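Local coordinates for carbonic anhydrase (Sordaria macrospora, PDB 4O1J) that catalyses the reversible hydration of carbon dioxide to hydrogencarbonate, as a zinc-dependent, tetrameric beta-class carbonic anhydrase, at the interface of chains A and B. Numbering follows the deposited sequence. Chains: chain A/B, Carbonic anhydrase.

The interface of chains A and B. Residues chain A 25-26, 28-30, 40; chain B 200-203.
B:Gly201 has a positive phi (72°), in the left-handed helical region, and this turn carries the chain from B:Cys200 into strand 202-206, against A:Asn25 and A:Ala29 of helix 16-35. The contact is part of a two-fold subunit interface of this tetrameric beta-class carbonic anhydrase, and its twin has the chains exchanged. A:Phe40, from helix 39-43, presents one ring face to the turn. The CA of B:Gly201 lies over that face, offset toward the rim, 3.8 Å from the ring centroid, in a CH-pi contact. The carbonyl O of B:Cys200 is above the same face, farther from its plane. In chain A, A:Trp28 CZ3 meets the ring at its edge. An alanine in place of A:Phe40 would probably open a gap under the glycine turn and leave the B:Gly201 CA without its aromatic face.

A:Asn25 has CG anti to its backbone N (chi1 161°), which points the amide at the start of the strand. As modelled, its ND2 is 3.0 Å from the backbone N of B:Ile203, donor to donor. Its OD1 is 3.2 Å from the carbonyl O of B:Gly201, oxygen to oxygen. The amide is likely to be turned over, with its oxygen accepting from B:Ile203 N and its nitrogen donating to B:Gly201 O. B:Ile203 CD1 packs against the amide carbon CG of A:Asn25 at 3.7 Å.

B:Arg202 bends at chi2 and runs over the helix. A:Ala29 CB sits 3.5 Å above one face of the guanidinium plane, toward its rim. The A:Asn26 ND2 and B:Arg202 NE atoms are 3.1 Å apart, again two donors as built. The reversed amide would offer NE an acceptor, although the amide and guanidinium planes are 43° apart. The NH1 end reaches the backbone of A:Gly30. NH2 makes a weak hydrogen bond back to B:Cys200 O.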
loop_
_atom_site.group_PDB
_atom_site.type_symbol
_atom_site.label_atom_id
_atom_site.label_comp_id
_atom_site.label_asym_id
_atom_site.label_seq_id
_atom_site.Cartn_x
_atom_site.Cartn_y
_atom_site.Cartn_z
ATOM N N ASN A 25 -14.538 -29.437 -8.406
ATOM C CA ASN A 25 -13.719 -28.926 -9.487
ATOM C C ASN A 25 -13.485 -30.019 -10.515
ATOM O O ASN A 25 -13.665 -29.800 -11.712
ATOM C CB ASN A 25 -12.382 -28.393 -8.971
ATOM C CG ASN A 25 -11.334 -28.295 -10.070
ATOM O OD1 ASN A 25 -11.340 -27.358 -10.873
ATOM N ND2 ASN A 25 -10.441 -29.279 -10.120
ATOM N N ASN A 26 -13.102 -31.202 -10.043
ATOM C CA ASN A 26 -12.854 -32.316 -10.948
ATOM C C ASN A 26 -14.116 -32.713 -11.728
ATOM O O ASN A 26 -14.045 -33.076 -12.911
ATOM C CB ASN A 26 -12.303 -33.512 -10.166
ATOM C CG ASN A 26 -11.934 -34.680 -11.062
ATOM O OD1 ASN A 26 -12.649 -35.680 -11.125
ATOM N ND2 ASN A 26 -10.811 -34.556 -11.764
ATOM N N TRP A 28 -16.726 -30.646 -12.471
ATOM C CA TRP A 28 -16.981 -29.549 -13.395
ATOM C C TRP A 28 -16.058 -29.643 -14.594
ATOM O O TRP A 28 -16.469 -29.400 -15.723
ATOM C CB TRP A 28 -16.794 -28.201 -12.700
ATOM C CG TRP A 28 -16.823 -27.042 -13.640
ATOM C CD1 TRP A 28 -17.928 -26.399 -14.109
ATOM C CD2 TRP A 28 -15.690 -26.384 -14.229
ATOM N NE1 TRP A 28 -17.558 -25.382 -14.958
ATOM C CE2 TRP A 28 -16.197 -25.351 -15.048
ATOM C CE3 TRP A 28 -14.306 -26.571 -14.144
ATOM C CZ2 TRP A 28 -15.355 -24.503 -15.777
ATOM C CZ3 TRP A 28 -13.474 -25.724 -14.872
ATOM C CH2 TRP A 28 -14.004 -24.705 -15.678
ATOM N N ALA A 29 -14.803 -29.989 -14.339
ATOM C CA ALA A 29 -13.822 -30.135 -15.404
ATOM C C ALA A 29 -14.170 -31.318 -16.306
ATOM O O ALA A 29 -14.020 -31.231 -17.522
ATOM C CB ALA A 29 -12.424 -30.293 -14.823
ATOM N N GLY A 30 -14.638 -32.419 -15.717
ATOM C CA GLY A 30 -15.033 -33.572 -16.511
ATOM C C GLY A 30 -16.201 -33.226 -17.422
ATOM O O GLY A 30 -16.203 -33.561 -18.617
ATOM N N PHE A 40 -10.751 -26.403 -22.903
ATOM C CA PHE A 40 -9.566 -26.225 -22.076
ATOM C C PHE A 40 -8.268 -25.979 -22.860
ATOM O O PHE A 40 -7.475 -25.125 -22.463
ATOM C CB PHE A 40 -9.397 -27.427 -21.144
ATOM C CG PHE A 40 -10.409 -27.471 -20.036
ATOM C CD1 PHE A 40 -10.517 -26.416 -19.143
ATOM C CD2 PHE A 40 -11.251 -28.566 -19.885
ATOM C CE1 PHE A 40 -11.450 -26.446 -18.127
ATOM C CE2 PHE A 40 -12.184 -28.607 -18.865
ATOM C CZ PHE A 40 -12.284 -27.547 -17.984
ATOM N N CYS B 200 -5.971 -28.744 -18.418
ATOM C CA CYS B 200 -6.866 -29.860 -18.104
ATOM C C CYS B 200 -8.028 -29.430 -17.209
ATOM O O CYS B 200 -8.936 -30.216 -16.946
ATOM C CB CYS B 200 -6.092 -31.021 -17.459
ATOM S SG CYS B 200 -5.215 -30.675 -15.915
ATOM N N GLY B 201 -7.996 -28.179 -16.756
ATOM C CA GLY B 201 -9.060 -27.619 -15.941
ATOM C C GLY B 201 -9.122 -28.156 -14.523
ATOM O O GLY B 201 -10.106 -27.933 -13.812
ATOM N N ARG B 202 -8.067 -28.853 -14.108
ATOM C CA ARG B 202 -8.029 -29.486 -12.793
ATOM C C ARG B 202 -7.170 -28.702 -11.792
ATOM O O ARG B 202 -6.217 -28.011 -12.163
ATOM C CB ARG B 202 -7.521 -30.931 -12.911
ATOM C CG ARG B 202 -8.627 -31.998 -12.962
ATOM C CD ARG B 202 -9.143 -32.235 -14.383
ATOM N NE ARG B 202 -10.332 -33.095 -14.420
ATOM C CZ ARG B 202 -10.843 -33.641 -15.525
ATOM N NH1 ARG B 202 -11.930 -34.399 -15.448
ATOM N NH2 ARG B 202 -10.277 -33.428 -16.709
ATOM N N ILE B 203 -7.526 -28.820 -10.518
ATOM C CA ILE B 203 -6.799 -28.180 -9.429
ATOM C C ILE B 203 -6.112 -29.243 -8.583
ATOM O O ILE B 203 -6.732 -30.242 -8.206
ATOM C CB ILE B 203 -7.723 -27.341 -8.525
ATOM C CG1 ILE B 203 -8.218 -26.094 -9.254
ATOM C CG2 ILE B 203 -7.003 -26.937 -7.255
ATOM C CD1 ILE B 203 -9.459 -25.485 -8.624
#